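Local coordinates for peptidoglycan-recognition protein LC (Drosophila melanogaster, PDB 2F2L), which binds peptidoglycan through its extracellular domain, and in the whole membrane receptor is a major activator of the imd/Relish innate immune pathway, at residues A[30-35]-A[48-53]; A[38-43]-A[74-79]; A[86-91]-A[149-154]; A[100-105]-A[117-122]. All blocks are in the same frame, centred on the assembly; numbering follows the deposited sequence.

Contact 1: A[30-35]-A[48-53]. With MLD (glcnac(beta1-4)-murnac(1,6-anhydro)-L-ala-gamma-D-glu-meso-a2pm-D-ala), chain G.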
# COMPACT_ATOMS: atom_id res chain seq x y z
N LEU A 30 -15.10 -8.85 11.41
CA LEU A 30 -14.91 -9.69 10.24
C LEU A 30 -13.47 -10.23 10.22
O LEU A 30 -12.55 -9.58 10.71
CB LEU A 30 -15.16 -8.93 8.93
CG LEU A 30 -16.42 -8.10 8.73
CD1 LEU A 30 -16.16 -6.64 9.04
CD2 LEU A 30 -16.91 -8.23 7.30
N PRO A 31 -13.27 -11.42 9.62
CA PRO A 31 -11.92 -11.90 9.34
C PRO A 31 -11.43 -11.34 8.00
O PRO A 31 -12.25 -11.05 7.12
CB PRO A 31 -12.12 -13.41 9.26
CG PRO A 31 -13.49 -13.54 8.67
CD PRO A 31 -14.29 -12.38 9.19
N THR A 32 -10.13 -11.19 7.82
CA THR A 32 -9.63 -10.79 6.50
C THR A 32 -9.47 -12.01 5.59
O THR A 32 -9.40 -11.89 4.37
CB THR A 32 -8.28 -10.00 6.58
OG1 THR A 32 -7.28 -10.79 7.23
CG2 THR A 32 -8.45 -8.71 7.32
N ASN A 33 -9.41 -13.20 6.21
CA ASN A 33 -9.06 -14.45 5.53
C ASN A 33 -7.75 -14.38 4.75
O ASN A 33 -7.56 -15.08 3.76
CB ASN A 33 -10.21 -14.93 4.64
CG ASN A 33 -11.45 -15.27 5.44
OD1 ASN A 33 -11.34 -15.88 6.51
ND2 ASN A 33 -12.63 -14.88 4.95
N SER A 34 -6.83 -13.56 5.24
CA SER A 34 -5.47 -13.52 4.76
C SER A 34 -4.64 -14.27 5.79
O SER A 34 -5.13 -14.58 6.88
CB SER A 34 -4.99 -12.07 4.64
OG SER A 34 -4.87 -11.45 5.91
N GLU A 35 -3.38 -14.56 5.46
CA GLU A 35 -2.41 -14.96 6.48
C GLU A 35 -2.37 -13.91 7.58
O GLU A 35 -2.69 -12.75 7.34
CB GLU A 35 -1.01 -15.12 5.87
CG GLU A 35 -0.77 -16.50 5.26
CD GLU A 35 0.37 -16.51 4.26
OE1 GLU A 35 1.40 -17.17 4.54
OE2 GLU A 35 0.23 -15.87 3.20
N ARG A 48 -1.61 -3.79 3.03
CA ARG A 48 -1.38 -3.19 1.71
C ARG A 48 -1.80 -4.16 0.61
O ARG A 48 -2.45 -3.75 -0.36
CB ARG A 48 0.10 -2.75 1.51
CG ARG A 48 0.36 -1.96 0.19
CD ARG A 48 -0.71 -0.87 -0.00
NE ARG A 48 -0.68 -0.15 -1.28
CZ ARG A 48 -1.40 -0.48 -2.34
NH1 ARG A 48 -2.15 -1.55 -2.34
NH2 ARG A 48 -1.32 0.22 -3.45
N LEU A 49 -1.50 -5.45 0.79
CA LEU A 49 -1.95 -6.45 -0.18
C LEU A 49 -3.47 -6.66 -0.19
O LEU A 49 -4.05 -6.90 -1.24
CB LEU A 49 -1.22 -7.77 0.04
CG LEU A 49 0.30 -7.72 -0.15
CD1 LEU A 49 0.85 -9.15 -0.09
CD2 LEU A 49 0.68 -7.03 -1.44
N LEU A 50 -4.11 -6.61 0.98
CA LEU A 50 -5.58 -6.62 1.05
C LEU A 50 -6.21 -5.44 0.32
O LEU A 50 -7.27 -5.58 -0.29
CB LEU A 50 -6.07 -6.62 2.51
CG LEU A 50 -6.02 -7.98 3.20
CD1 LEU A 50 -5.98 -7.83 4.75
CD2 LEU A 50 -7.19 -8.81 2.77
N GLN A 51 -5.57 -4.26 0.42
CA GLN A 51 -6.09 -3.09 -0.27
C GLN A 51 -6.11 -3.33 -1.76
O GLN A 51 -7.08 -3.04 -2.41
CB GLN A 51 -5.30 -1.81 0.03
CG GLN A 51 -6.01 -0.59 -0.57
CD GLN A 51 -5.20 0.67 -0.51
OE1 GLN A 51 -3.97 0.66 -0.65
NE2 GLN A 51 -5.90 1.81 -0.36
N THR A 52 -5.02 -3.83 -2.30
CA THR A 52 -5.00 -4.19 -3.72
C THR A 52 -6.07 -5.20 -4.09
O THR A 52 -6.74 -5.03 -5.10
CB THR A 52 -3.61 -4.71 -4.12
OG1 THR A 52 -2.73 -3.58 -4.17
CG2 THR A 52 -3.64 -5.38 -5.49
N TYR A 53 -6.22 -6.25 -3.29
CA TYR A 53 -7.24 -7.23 -3.52
C TYR A 53 -8.62 -6.58 -3.53
O TYR A 53 -9.42 -6.80 -4.43
CB TYR A 53 -7.19 -8.34 -2.46
CG TYR A 53 -8.19 -9.42 -2.74
CD1 TYR A 53 -7.89 -10.46 -3.60
CD2 TYR A 53 -9.47 -9.37 -2.19
CE1 TYR A 53 -8.83 -11.45 -3.89
CE2 TYR A 53 -10.40 -10.34 -2.46
CZ TYR A 53 -10.08 -11.37 -3.31
OH TYR A 53 -11.03 -12.31 -3.57
CAA MLD G . -1.99 0.11 -8.64
CAB MLD G . -0.95 -0.98 -8.87
OAC MLD G . 0.05 -0.76 -9.54
N2 MLD G . -1.22 -2.14 -8.28
C2 MLD G . -0.39 -3.33 -8.39
C3 MLD G . -1.31 -4.48 -8.83
O3 MLD G . -1.95 -4.22 -10.09
C4 MLD G . -0.56 -5.81 -8.82
O4 MLD G . -1.52 -6.83 -9.04
C5 MLD G . 0.08 -6.02 -7.44
C6 MLD G . 0.98 -7.27 -7.31
O6 MLD G . 1.31 -7.44 -5.90
O5 MLD G . 0.96 -4.93 -7.20
C1 MLD G . 0.25 -3.67 -7.06
O1 MLD G . 1.19 -2.67 -6.74
CA4 MLD G . 1.68 -2.80 -5.39
CA5 MLD G . 0.72 -2.39 -4.27
OA5 MLD G . 1.20 -1.28 -3.44
CA6 MLD G . 0.85 -3.54 -3.34
OA6 MLD G . 2.02 -3.26 -2.61
CA1 MLD G . 2.40 -1.88 -2.89
CA2 MLD G . 3.50 -1.90 -3.96
NAD MLD G . 4.35 -0.69 -3.82
CAE MLD G . 5.66 -0.75 -3.65
CAF MLD G . 6.33 0.60 -3.52
OAG MLD G . 6.31 -1.79 -3.63
CA3 MLD G . 2.92 -1.92 -5.37
OAH MLD G . 3.87 -2.44 -6.36
CAI MLD G . 4.56 -1.43 -7.13
CAJ MLD G . 3.82 -1.07 -8.40
CAL MLD G . 5.96 -1.95 -7.50
OAM MLD G . 6.65 -1.23 -8.22
N MLD G . 6.37 -3.12 -7.03
CA MLD G . 7.69 -3.70 -7.29
CB MLD G . 8.60 -3.18 -6.17
C MLD G . 7.56 -5.23 -7.16
O MLD G . 7.05 -5.72 -6.15
NAN MLD G . 8.00 -5.92 -8.21
CAO MLD G . 7.98 -7.38 -8.33
CAP MLD G . 7.40 -7.83 -9.71
OBA MLD G . 7.69 -8.97 -10.07
OAQ MLD G . 6.71 -7.03 -10.40
CBB MLD G . 9.42 -7.89 -8.34
CBC MLD G . 10.16 -7.75 -7.02
CBD MLD G . 11.55 -8.38 -7.16
OBE MLD G . 12.11 -8.49 -8.26
NBF MLD G . 12.09 -8.81 -6.04
CBG MLD G . 13.42 -9.44 -6.00
CBH MLD G . 13.37 -10.81 -6.70
OBI MLD G . 12.44 -11.59 -6.49
NBJ MLD G . 14.36 -11.05 -7.55
CBK MLD G . 14.51 -12.31 -8.31
CBL MLD G . 15.90 -12.89 -8.00
CBM MLD G . 14.40 -12.14 -9.84
OBO MLD G . 14.67 -11.02 -10.34
OBN MLD G . 14.05 -13.17 -10.48
CBP MLD G . 13.87 -9.55 -4.53
CBQ MLD G . 15.37 -9.83 -4.41
CBR MLD G . 15.82 -9.78 -2.95
CBS MLD G . 17.32 -9.50 -2.79
CBT MLD G . 17.60 -8.03 -3.12
OBV MLD G . 17.24 -7.19 -2.29
OBU MLD G . 18.18 -7.78 -4.20
NBW MLD G . 18.09 -10.38 -3.68

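Contact 2: A[38-43]-A[74-79]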
# COMPACT_ATOMS: atom_id res chain seq x y z
N SER A 38 2.47 -10.93 13.06
CA SER A 38 2.85 -10.73 14.45
C SER A 38 3.79 -9.56 14.67
O SER A 38 4.21 -9.33 15.81
CB SER A 38 3.50 -12.01 14.97
OG SER A 38 4.72 -12.25 14.30
N THR A 39 4.14 -8.85 13.61
CA THR A 39 4.97 -7.67 13.71
C THR A 39 4.40 -6.60 12.78
O THR A 39 3.73 -6.93 11.82
CB THR A 39 6.44 -7.96 13.32
OG1 THR A 39 6.51 -8.40 11.96
CG2 THR A 39 7.03 -9.03 14.24
N GLN A 40 4.67 -5.34 13.08
CA GLN A 40 4.19 -4.23 12.25
C GLN A 40 4.59 -4.39 10.78
O GLN A 40 3.78 -4.16 9.90
CB GLN A 40 4.68 -2.88 12.79
CG GLN A 40 4.15 -1.69 12.00
CD GLN A 40 4.30 -0.37 12.73
OE1 GLN A 40 4.14 -0.31 13.94
NE2 GLN A 40 4.59 0.68 11.99
N ALA A 41 5.82 -4.80 10.51
CA ALA A 41 6.29 -4.94 9.13
C ALA A 41 5.46 -5.95 8.32
O ALA A 41 5.17 -5.73 7.13
CB ALA A 41 7.77 -5.31 9.10
N ILE A 42 5.10 -7.07 8.94
CA ILE A 42 4.31 -8.08 8.25
C ILE A 42 2.84 -7.67 8.17
O ILE A 42 2.18 -7.92 7.17
CB ILE A 42 4.46 -9.47 8.89
CG1 ILE A 42 5.94 -9.92 8.88
CG2 ILE A 42 3.56 -10.49 8.19
CD1 ILE A 42 6.63 -9.86 7.52
N CYS A 43 2.32 -7.05 9.23
CA CYS A 43 0.95 -6.53 9.20
C CYS A 43 0.77 -5.51 8.09
O CYS A 43 -0.23 -5.52 7.39
CB CYS A 43 0.54 -5.93 10.54
SG CYS A 43 0.32 -7.15 11.88
N ASN A 74 -1.70 -3.73 16.95
CA ASN A 74 -1.81 -2.38 16.39
C ASN A 74 -3.10 -2.25 15.57
O ASN A 74 -3.57 -3.23 15.00
CB ASN A 74 -0.61 -2.04 15.49
CG ASN A 74 0.67 -1.83 16.27
OD1 ASN A 74 0.69 -1.18 17.30
ND2 ASN A 74 1.76 -2.39 15.77
N VAL A 75 -3.64 -1.04 15.53
CA VAL A 75 -4.82 -0.71 14.74
C VAL A 75 -4.36 -0.03 13.43
O VAL A 75 -3.71 1.03 13.47
CB VAL A 75 -5.77 0.24 15.50
CG1 VAL A 75 -7.03 0.54 14.67
CG2 VAL A 75 -6.17 -0.35 16.86
N TYR A 76 -4.70 -0.64 12.30
CA TYR A 76 -4.34 -0.12 10.97
C TYR A 76 -5.53 0.66 10.44
O TYR A 76 -6.63 0.16 10.38
CB TYR A 76 -3.93 -1.28 10.05
CG TYR A 76 -2.64 -1.86 10.54
CD1 TYR A 76 -1.44 -1.50 9.97
CD2 TYR A 76 -2.61 -2.69 11.66
CE1 TYR A 76 -0.24 -1.99 10.45
CE2 TYR A 76 -1.41 -3.18 12.16
CZ TYR A 76 -0.22 -2.81 11.56
OH TYR A 76 0.98 -3.27 12.03
N VAL A 77 -5.30 1.93 10.12
CA VAL A 77 -6.37 2.78 9.65
C VAL A 77 -6.74 2.38 8.21
O VAL A 77 -5.88 2.36 7.31
CB VAL A 77 -5.99 4.28 9.73
CG1 VAL A 77 -7.16 5.14 9.28
CG2 VAL A 77 -5.58 4.65 11.17
N GLY A 78 -8.01 2.05 8.02
CA GLY A 78 -8.57 1.73 6.72
C GLY A 78 -9.26 2.98 6.23
O GLY A 78 -8.61 3.97 5.96
N ARG A 79 -10.59 2.94 6.15
CA ARG A 79 -11.36 4.12 5.78
C ARG A 79 -11.56 5.09 6.95
O ARG A 79 -12.05 6.21 6.77
CB ARG A 79 -12.72 3.71 5.24
CG ARG A 79 -12.62 2.77 4.07
CD ARG A 79 -13.92 2.66 3.30
NE ARG A 79 -13.77 1.74 2.18
CZ ARG A 79 -14.64 1.57 1.19
NH1 ARG A 79 -15.78 2.26 1.17
NH2 ARG A 79 -14.37 0.72 0.21

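Contact 3: A[86-91]-A[149-154]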
# COMPACT_ATOMS: atom_id res chain seq x y z
N ALA A 86 -17.29 -0.88 3.11
CA ALA A 86 -17.91 -1.71 2.08
C ALA A 86 -17.84 -3.19 2.49
O ALA A 86 -17.79 -4.10 1.66
CB ALA A 86 -17.21 -1.48 0.76
N HIS A 87 -17.88 -3.41 3.79
CA HIS A 87 -17.64 -4.72 4.38
C HIS A 87 -18.79 -5.71 4.18
O HIS A 87 -18.53 -6.87 3.91
CB HIS A 87 -17.26 -4.56 5.87
CG HIS A 87 -18.15 -3.64 6.63
ND1 HIS A 87 -18.04 -2.26 6.55
CD2 HIS A 87 -19.19 -3.89 7.47
CE1 HIS A 87 -18.97 -1.71 7.32
NE2 HIS A 87 -19.67 -2.67 7.89
N MET A 88 -20.04 -5.28 4.29
CA MET A 88 -21.18 -6.21 4.10
C MET A 88 -21.70 -6.31 2.66
O MET A 88 -22.54 -7.19 2.36
CB MET A 88 -22.34 -5.81 5.02
CG MET A 88 -21.98 -5.71 6.49
SD MET A 88 -21.24 -7.22 7.15
CE MET A 88 -22.73 -8.19 7.29
N ASN A 89 -21.23 -5.44 1.77
CA ASN A 89 -21.76 -5.37 0.40
C ASN A 89 -23.27 -5.19 0.44
O ASN A 89 -24.02 -5.79 -0.34
CB ASN A 89 -21.40 -6.63 -0.39
CG ASN A 89 -19.92 -6.93 -0.36
OD1 ASN A 89 -19.11 -6.16 -0.88
ND2 ASN A 89 -19.55 -8.06 0.23
N ASN A 90 -23.71 -4.36 1.38
CA ASN A 90 -25.11 -4.11 1.63
C ASN A 90 -25.22 -2.72 2.21
O ASN A 90 -24.69 -2.46 3.29
CB ASN A 90 -25.64 -5.16 2.60
CG ASN A 90 -27.07 -4.95 2.97
OD1 ASN A 90 -27.42 -3.95 3.58
ND2 ASN A 90 -27.91 -5.89 2.62
N ILE A 91 -25.89 -1.83 1.48
CA ILE A 91 -25.90 -0.40 1.82
C ILE A 91 -26.59 -0.12 3.16
O ILE A 91 -26.22 0.82 3.87
CB ILE A 91 -26.54 0.46 0.67
CG1 ILE A 91 -26.32 1.97 0.90
CG2 ILE A 91 -28.05 0.14 0.49
CD1 ILE A 91 -24.88 2.39 1.01
N THR A 149 -19.93 -17.38 3.32
CA THR A 149 -18.87 -18.29 3.76
C THR A 149 -17.61 -17.55 4.19
O THR A 149 -16.93 -17.98 5.12
CB THR A 149 -18.52 -19.26 2.64
OG1 THR A 149 -19.70 -19.98 2.26
CG2 THR A 149 -17.46 -20.25 3.09
N ASP A 150 -17.33 -16.42 3.53
CA ASP A 150 -16.15 -15.61 3.85
C ASP A 150 -16.27 -14.83 5.16
O ASP A 150 -15.29 -14.26 5.62
CB ASP A 150 -15.87 -14.61 2.72
CG ASP A 150 -15.41 -15.29 1.44
OD1 ASP A 150 -15.03 -16.49 1.49
OD2 ASP A 150 -15.45 -14.63 0.38
N PHE A 151 -17.47 -14.78 5.74
CA PHE A 151 -17.67 -14.13 7.04
C PHE A 151 -17.46 -15.08 8.23
O PHE A 151 -17.44 -14.63 9.38
CB PHE A 151 -19.08 -13.53 7.14
CG PHE A 151 -19.31 -12.32 6.26
CD1 PHE A 151 -18.26 -11.56 5.74
CD2 PHE A 151 -20.61 -11.90 6.00
CE1 PHE A 151 -18.51 -10.45 4.96
CE2 PHE A 151 -20.86 -10.78 5.21
CZ PHE A 151 -19.81 -10.06 4.70
N LYS A 152 -17.31 -16.38 7.95
CA LYS A 152 -17.20 -17.39 9.01
C LYS A 152 -15.84 -17.30 9.71
O LYS A 152 -14.79 -17.26 9.06
CB LYS A 152 -17.45 -18.83 8.48
CG LYS A 152 -18.91 -19.17 8.08
CD LYS A 152 -19.95 -18.73 9.15
CE LYS A 152 -21.37 -19.28 8.90
NZ LYS A 152 -22.33 -18.99 10.05
N ALA A 153 -15.88 -17.27 11.04
CA ALA A 153 -14.70 -17.16 11.87
C ALA A 153 -15.08 -17.47 13.31
O ALA A 153 -15.00 -16.61 14.18
CB ALA A 153 -14.11 -15.76 11.77
N ASP A 154 -15.49 -18.72 13.54
CA ASP A 154 -16.00 -19.16 14.85
C ASP A 154 -15.08 -18.81 16.01
O ASP A 154 -15.55 -18.36 17.06
CB ASP A 154 -16.25 -20.68 14.83
CG ASP A 154 -17.51 -21.08 14.07
OD1 ASP A 154 -18.18 -20.19 13.51
OD2 ASP A 154 -17.84 -22.29 14.05

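Contact 4: A[100-105]-A[117-122]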
# COMPACT_ATOMS: atom_id res chain seq x y z
N PHE A 100 -14.49 -3.58 11.93
CA PHE A 100 -13.17 -3.92 12.43
C PHE A 100 -12.83 -5.25 11.79
O PHE A 100 -13.48 -6.25 12.07
CB PHE A 100 -13.11 -4.13 13.96
CG PHE A 100 -13.40 -2.91 14.79
CD1 PHE A 100 -13.59 -1.65 14.24
CD2 PHE A 100 -13.47 -3.03 16.17
CE1 PHE A 100 -13.84 -0.55 15.05
CE2 PHE A 100 -13.73 -1.94 16.97
CZ PHE A 100 -13.92 -0.70 16.42
N ALA A 101 -11.82 -5.27 10.93
CA ALA A 101 -11.36 -6.51 10.30
C ALA A 101 -10.16 -7.04 11.08
O ALA A 101 -9.24 -6.29 11.42
CB ALA A 101 -10.99 -6.27 8.87
N TYR A 102 -10.16 -8.34 11.34
CA TYR A 102 -9.10 -8.99 12.10
C TYR A 102 -8.18 -9.66 11.08
O TYR A 102 -8.63 -10.46 10.28
CB TYR A 102 -9.71 -9.94 13.16
CG TYR A 102 -10.36 -9.09 14.24
CD1 TYR A 102 -9.66 -8.77 15.39
CD2 TYR A 102 -11.60 -8.50 14.04
CE1 TYR A 102 -10.21 -7.95 16.37
CE2 TYR A 102 -12.16 -7.66 15.00
CZ TYR A 102 -11.46 -7.39 16.16
OH TYR A 102 -12.01 -6.54 17.11
N ILE A 103 -6.91 -9.28 11.10
CA ILE A 103 -5.97 -9.78 10.10
C ILE A 103 -5.61 -11.24 10.39
O ILE A 103 -4.96 -11.54 11.38
CB ILE A 103 -4.70 -8.94 10.01
CG1 ILE A 103 -5.06 -7.49 9.69
CG2 ILE A 103 -3.75 -9.52 8.94
CD1 ILE A 103 -3.94 -6.52 9.87
N GLY A 104 -6.06 -12.12 9.51
CA GLY A 104 -5.87 -13.55 9.69
C GLY A 104 -7.10 -14.33 9.27
O GLY A 104 -8.02 -13.79 8.67
N SER A 105 -7.10 -15.61 9.61
CA SER A 105 -8.22 -16.52 9.36
C SER A 105 -8.50 -17.20 10.71
O SER A 105 -7.57 -17.72 11.33
CB SER A 105 -7.84 -17.56 8.31
OG SER A 105 -8.98 -18.30 7.90
N SER A 117 -7.43 -7.22 23.33
CA SER A 117 -7.31 -6.06 24.23
C SER A 117 -7.39 -4.72 23.49
O SER A 117 -8.00 -3.78 23.99
CB SER A 117 -6.05 -6.14 25.08
OG SER A 117 -4.92 -6.38 24.26
N VAL A 118 -6.77 -4.61 22.31
CA VAL A 118 -6.80 -3.33 21.59
C VAL A 118 -8.19 -3.02 21.03
O VAL A 118 -8.55 -1.84 20.84
CB VAL A 118 -5.71 -3.22 20.48
CG1 VAL A 118 -6.10 -4.00 19.25
CG2 VAL A 118 -5.47 -1.75 20.13
N THR A 119 -8.98 -4.06 20.75
CA THR A 119 -10.38 -3.90 20.39
C THR A 119 -11.16 -3.16 21.46
O THR A 119 -12.00 -2.33 21.12
CB THR A 119 -11.04 -5.26 20.16
OG1 THR A 119 -10.37 -5.95 19.10
CG2 THR A 119 -12.50 -5.11 19.82
N ARG A 120 -10.91 -3.46 22.73
CA ARG A 120 -11.53 -2.74 23.84
C ARG A 120 -11.17 -1.25 23.81
O ARG A 120 -12.04 -0.38 23.93
CB ARG A 120 -11.11 -3.33 25.19
CG ARG A 120 -11.55 -4.76 25.44
CD ARG A 120 -11.06 -5.22 26.82
NE ARG A 120 -11.74 -6.43 27.27
CZ ARG A 120 -11.19 -7.65 27.33
NH1 ARG A 120 -9.93 -7.88 26.94
NH2 ARG A 120 -11.93 -8.67 27.78
N LEU A 121 -9.87 -0.96 23.67
CA LEU A 121 -9.41 0.43 23.60
C LEU A 121 -9.98 1.13 22.36
O LEU A 121 -10.36 2.30 22.43
CB LEU A 121 -7.87 0.54 23.59
CG LEU A 121 -7.01 0.31 24.85
CD1 LEU A 121 -7.72 0.67 26.17
CD2 LEU A 121 -6.50 -1.11 24.92
N LEU A 122 -10.06 0.41 21.24
CA LEU A 122 -10.56 0.98 19.98
C LEU A 122 -12.04 1.36 20.08
O LEU A 122 -12.43 2.46 19.68
CB LEU A 122 -10.33 0.04 18.78
CG LEU A 122 -10.68 0.63 17.40
CD1 LEU A 122 -9.85 1.90 17.12
CD2 LEU A 122 -10.47 -0.39 16.29

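Contact 1: A[30-35]-A[48-53]
One methyl group, CD1 of Leu50, makes nearly the whole contact with Thr32 and Ser34. In this amidase-like PGRP fold it joins the loop just after strand 24-31 to helix 40-57. Leu50 CD1 lies 3.7 Å from both CB and CG2 of Thr32, and the two side chains cross at about a right angle. Leu50 CD1 also lies 4.0 Å from Ser34 OG. The Thr32 hydroxyl sits between the backbone N and the carbonyl carbon (chi1 58°). From there Thr32 OG1 gives a 2.8 Å hydrogen bond to Ser34 OG. Ser34 OG in turn donates to the carbonyl of Glu35, from a position tilted 30° from the carbonyl plane. Gly104 N is hydrogen-bonded to Thr32 OG1, which ties this loop to the one that follows the neighbouring strand 98-102.

Arg48, Leu49 and Thr52, further round the same helix, belong to the ligand pocket. The peptidoglycan fragment is hydrogen-bonded by several residues of the neighbouring LCx chain, consistent with recognition shared between the two isoforms. Arg48 NE binds Leu9 O. The Arg48 guanidinium has Gln51 OE1 over one face and the anhydro sugar over the other, both toward the rim, with ligand OA5 2.9 Å from Arg48 CZ.

Contact 2: A[38-43]-A[74-79]
The first turn of helix 40-57 faces strand 75-77 and the residue before it, with Gln40 CA 7.5 Å from Asn74 CA and Cys43 CA 8.5 Å from Tyr76 CA. The Tyr76 side chain spans most of this gap. Its phenol end reaches the helix between Gln40 and Cys43, which stand one turn apart. Tyr76 OH lies 3.1 Å from Cys43 CB, a close approach for a carbon and an oxygen. The same oxygen is 3.4 Å from Gln40 CA and also touches Gln40 CG. With SG anti to the carbonyl carbon (chi1 -70°), it is CB of Cys43 that comes closest to the phenol and SG that stands further off. Cys43 SG approaches the Tyr76 ring obliquely, 5.2 Å from the centroid and 52° off the normal, as a sulfur-aromatic contact.

In the PGRP fold a mixed central sheet is covered by helices, and here the start of one such helix is seated against a sheet strand. Cys43 is also disulfide-bonded to Cys37, so the loop before the helix is held at the same place. That loop carries the N-linked glycan on Asn36.

The polar ends are served from elsewhere. Asp72 OD2 is hydrogen-bonded to both Tyr76 OH and Asn74 ND2. Gln40 meets Asn74 at about a right angle, with Gln40 OE1 3.7 Å from Asn74 ND2 and the amide planes 88° apart. Val3, on the edge strand 2-3, packs against both Gln40 and Tyr76.

Contact 3: A[86-91]-A[149-154]
Met88 folds its side chain up to the outer end of the Phe151 ring. Its CB does not point at the ring, and the chain gets there by bending. CG is anti to the carbonyl carbon (chi1 -55°), and bends at chi2 and chi3 bring the tip round. Met88 SD is the first atom to reach Phe151, 4.0 Å from Phe151 CZ and 4.1 Å from Phe151 CE2. The sulfur of Met88 lies 4.6 Å from the Phe151 ring centroid and 38° off the normal, an oblique Met-aromatic contact. The terminal methyl then continues to the same ring, with Met88 CE 3.8 Å from Phe151 CE2.

The backbone before Met88 meets the same ring differently. His87 O comes at the ring edge, near its plane, 3.5 Å from Phe151 CZ. Two loops of the amidase-like domain are thus joined: the one before helix 91-94 and the one before helix 154-158. Leu144 of helix 141-144 packs on Met88, and Leu30 of strand 24-31 packs on Phe151.

All three touching residues are buried. A polarisable sulfur lies obliquely against the ring, and the slightly positive C-H rim meets a carbonyl oxygen. Dispersion and weak electrostatics therefore probably do most of the joining here.

Contact 4: A[100-105]-A[117-122]
Phe100 and Tyr102 reach from one face of strand 98-102 to helix 113-128, and each meets its partner in a different way. Phe100 offers a ring face. Leu122 comes at it from the opposite direction and sets CD2 over that face, 3.5 Å from the Phe100 ring centroid and 15° off the normal. This is a CH-pi contact. The methyl is displaced somewhat toward the rim, and Leu122 CG also comes within 3.6 Å of Phe100 CZ. The leucine is placed there by CG standing anti to the backbone N (chi1 -173°). Thr119 approaches the same ring at its edge through its methyl, with CG2 4.3 Å from Phe100 CD2.

Tyr102 instead uses its hydroxyl. Its side chain crosses that of Thr119 at about a right angle, and Thr119 OG1 lies in the plane of the phenol ring. Tyr102 OH donates a 2.6 Å hydrogen bond to Thr119 OG1. The threonine hydroxyl is in turn bound to Gln115 O, one turn back in the helix. A buried polar pair is satisfied in this way within an otherwise apolar layer. The neighbouring Thr119 CG2 is 3.1 Å from Tyr102 OH, so the phenol oxygen is closely packed.

The short strand and helix segments run nearly antiparallel, at 170°, with axes 11.5 Å apart. Such a helix laid along a central strand is part of the PGRP alpha/beta core. Strand 98-102 lies between strands 67-69 and 24-31, and Leu122 also touches Phe67 and Ile69. Beyond Tyr102, Ile103 packs on Arg46 and Val47 of helix 40-57.

In the fold
From the N terminus, contact 1 closes first, joining the end of strand 24-31 to helix 40-57. Contact 2 starts inside that loop and ends beyond it, at strand 75-77, so the two cross and share the helix. Contact 3 then closes a long loop from 86-91 to 149-154. Contact 4 is nested inside it and ties strand 98-102 to helix 113-128. Contacts 1, 2 and 4 all reach the mixed sheet. Asn33 ND2 probably bonds to Asp150 O, linking contacts 1 and 3. Val75 packs on Val118 and Leu122, linking contacts 2 and 4. Contacts 2 and 3 lie on opposite sides of the chain's centre, with centres about 20 Å apart.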